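Local atomic coordinates of tyrocidine synthetase 3 (Brevibacillus brevis, PDB entry 2JGP), a protein that forms peptide bonds during nonribosomal assembly of the antibiotic tyrocidine, here as a peptidyl carrier domain joined to a condensation domain. Residues 145-150 against 234-239. Sequence-based numbering, arbitrary orientation.
Sequences ARHESL and LAEWVQ
E236 reaches out from helix 227-241 and puts its carboxylate between R146, the last residue of helix 133-146, and H147 just beyond it. The three side chains carry the whole contact, since the backbones stay well apart: even the closest CA atoms, those of R146 and E236, lie 10.1 Å apart. Glutamate suits such a gap because its chain runs extended beyond CG and ends in two acceptors. H147 comes from the opposite direction, and its ring meets the glutamate by its edge, where histidine offers an N-H: NE2 donates to E236 OE1 at 2.7 Å, with the oxygen close to the imidazole plane. Ring and carboxylate are turned only 19° from each other, yet the bond arrives on the syn side of OE1 but tilted well out of the carboxylate plane.

R146 instead crosses the glutamate at about a right angle and grips it side-on, arginine having NE and NH2 side by side to match two oxygens. Its NE bonds to E236 OE1 at 2.9 Å and its NH2 to E236 OE2 at 3.2 Å, a bidentate salt bridge in which the guanidinium is tilted 56° from the carboxylate and meets both oxygens from above their plane. OE1 thus accepts two bonds, NE and NE2 reaching it from opposite faces, which should fix the carboxylate's rotation. The cluster joins the start of the condensation domain's RHExLRTxF sequence (core motif C2) to the helix that follows the HHxxxDG active-site motif. A first torsion of 173° and an extended chain carry R146 across H147; the arginine's aliphatic CG lies over one face of the imidazole, 3.8 Å above its plane and over its centre. NH1 also bonds to the carbonyl of P247, while L143 touches E236. Three N-H donors, two of them from a cationic guanidinium, would probably favour the ionised carboxylate.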
loop_
_atom_site.group_PDB
_atom_site.type_symbol
_atom_site.label_atom_id
_atom_site.label_comp_id
_atom_site.label_asym_id
_atom_site.label_seq_id
_atom_site.Cartn_x
_atom_site.Cartn_y
_atom_site.Cartn_z
ATOM N N ALA A 145 15.237 -20.002 -4.814
ATOM C CA ALA A 145 15.542 -20.808 -3.625
ATOM C C ALA A 145 15.267 -20.040 -2.328
ATOM O O ALA A 145 14.778 -20.614 -1.353
ATOM C CB ALA A 145 16.997 -21.277 -3.655
ATOM N N ARG A 146 15.580 -18.747 -2.330
ATOM C CA ARG A 146 15.452 -17.900 -1.137
ATOM C C ARG A 146 14.010 -17.580 -0.755
ATOM O O ARG A 146 13.664 -17.587 0.429
ATOM C CB ARG A 146 16.222 -16.589 -1.348
ATOM C CG ARG A 146 16.035 -15.534 -0.264
ATOM C CD ARG A 146 16.978 -14.362 -0.515
ATOM N NE ARG A 146 16.690 -13.203 0.329
ATOM C CZ ARG A 146 17.019 -13.109 1.614
ATOM N NH1 ARG A 146 17.603 -14.120 2.241
ATOM N NH2 ARG A 146 16.730 -12.004 2.283
ATOM N N HIS A 147 13.182 -17.274 -1.750
ATOM C CA HIS A 147 11.838 -16.757 -1.507
ATOM C C HIS A 147 10.774 -17.810 -1.796
ATOM O O HIS A 147 10.558 -18.169 -2.951
ATOM C CB HIS A 147 11.603 -15.512 -2.370
ATOM C CG HIS A 147 12.477 -14.354 -2.004
ATOM N ND1 HIS A 147 12.386 -13.709 -0.789
ATOM C CD2 HIS A 147 13.467 -13.732 -2.685
ATOM C CE1 HIS A 147 13.280 -12.739 -0.740
ATOM N NE2 HIS A 147 13.949 -12.730 -1.877
ATOM N N GLU A 148 10.111 -18.300 -0.744
ATOM C CA GLU A 148 9.116 -19.370 -0.876
ATOM C C GLU A 148 7.986 -19.009 -1.823
ATOM O O GLU A 148 7.393 -19.898 -2.443
ATOM C CB GLU A 148 8.507 -19.755 0.478
ATOM C CG GLU A 148 9.317 -20.740 1.277
ATOM C CD GLU A 148 8.576 -21.293 2.492
ATOM O OE1 GLU A 148 7.475 -20.802 2.834
ATOM O OE2 GLU A 148 9.122 -22.226 3.114
ATOM N N SER A 149 7.665 -17.721 -1.921
ATOM C CA SER A 149 6.620 -17.277 -2.841
ATOM C C SER A 149 6.969 -17.612 -4.296
ATOM O O SER A 149 6.078 -17.847 -5.111
ATOM C CB SER A 149 6.353 -15.781 -2.680
ATOM O OG SER A 149 5.694 -15.528 -1.445
ATOM N N LEU A 150 8.260 -17.648 -4.612
ATOM C CA LEU A 150 8.714 -18.035 -5.954
ATOM C C LEU A 150 8.757 -19.558 -6.166
ATOM O O LEU A 150 9.113 -20.027 -7.257
ATOM C CB LEU A 150 10.095 -17.431 -6.245
ATOM C CG LEU A 150 10.165 -15.900 -6.221
ATOM C CD1 LEU A 150 11.554 -15.426 -6.624
ATOM C CD2 LEU A 150 9.083 -15.277 -7.121
ATOM N N LEU A 234 14.530 -6.933 -7.136
ATOM C CA LEU A 234 15.536 -6.194 -7.910
ATOM C C LEU A 234 16.818 -5.958 -7.111
ATOM O O LEU A 234 17.924 -6.214 -7.603
ATOM C CB LEU A 234 14.977 -4.845 -8.380
ATOM C CG LEU A 234 15.943 -3.940 -9.164
ATOM C CD1 LEU A 234 16.599 -4.671 -10.328
ATOM C CD2 LEU A 234 15.214 -2.700 -9.660
ATOM N N ALA A 235 16.663 -5.444 -5.892
ATOM C CA ALA A 235 17.798 -5.137 -5.028
ATOM C C ALA A 235 18.608 -6.390 -4.743
ATOM O O ALA A 235 19.833 -6.371 -4.828
ATOM C CB ALA A 235 17.324 -4.506 -3.713
ATOM N N GLU A 236 17.917 -7.479 -4.424
ATOM C CA GLU A 236 18.581 -8.724 -4.049
ATOM C C GLU A 236 19.194 -9.443 -5.246
ATOM O O GLU A 236 20.204 -10.129 -5.104
ATOM C CB GLU A 236 17.622 -9.642 -3.295
ATOM C CG GLU A 236 17.208 -9.071 -1.948
ATOM C CD GLU A 236 16.476 -10.060 -1.082
ATOM O OE1 GLU A 236 16.134 -11.149 -1.577
ATOM O OE2 GLU A 236 16.235 -9.742 0.100
ATOM N N TRP A 237 18.586 -9.284 -6.422
ATOM C CA TRP A 237 19.159 -9.822 -7.652
ATOM C C TRP A 237 20.526 -9.177 -7.916
ATOM O O TRP A 237 21.507 -9.870 -8.199
ATOM C CB TRP A 237 18.223 -9.590 -8.843
ATOM C CG TRP A 237 18.797 -10.117 -10.116
ATOM C CD1 TRP A 237 18.747 -11.400 -10.564
ATOM C CD2 TRP A 237 19.553 -9.380 -11.086
ATOM N NE1 TRP A 237 19.419 -11.511 -11.760
ATOM C CE2 TRP A 237 19.922 -10.285 -12.103
ATOM C CE3 TRP A 237 19.952 -8.042 -11.196
ATOM C CZ2 TRP A 237 20.668 -9.896 -13.217
ATOM C CZ3 TRP A 237 20.693 -7.655 -12.309
ATOM C CH2 TRP A 237 21.042 -8.582 -13.303
ATOM N N VAL A 238 20.575 -7.850 -7.810
ATOM C CA VAL A 238 21.814 -7.082 -7.968
ATOM C C VAL A 238 22.887 -7.524 -6.972
ATOM O O VAL A 238 24.056 -7.695 -7.340
ATOM C CB VAL A 238 21.550 -5.560 -7.793
ATOM C CG1 VAL A 238 22.855 -4.784 -7.644
ATOM C CG2 VAL A 238 20.740 -5.027 -8.970
ATOM N N GLN A 239 22.488 -7.705 -5.716
ATOM C CA GLN A 239 23.399 -8.174 -4.668
ATOM C C GLN A 239 23.897 -9.596 -4.942
ATOM O O GLN A 239 25.098 -9.865 -4.852
ATOM C CB GLN A 239 22.719 -8.113 -3.294
ATOM C CG GLN A 239 22.578 -6.705 -2.731
ATOM C CD GLN A 239 21.714 -6.661 -1.482
ATOM O OE1 GLN A 239 20.494 -6.801 -1.554
ATOM N NE2 GLN A 239 22.344 -6.461 -0.330
#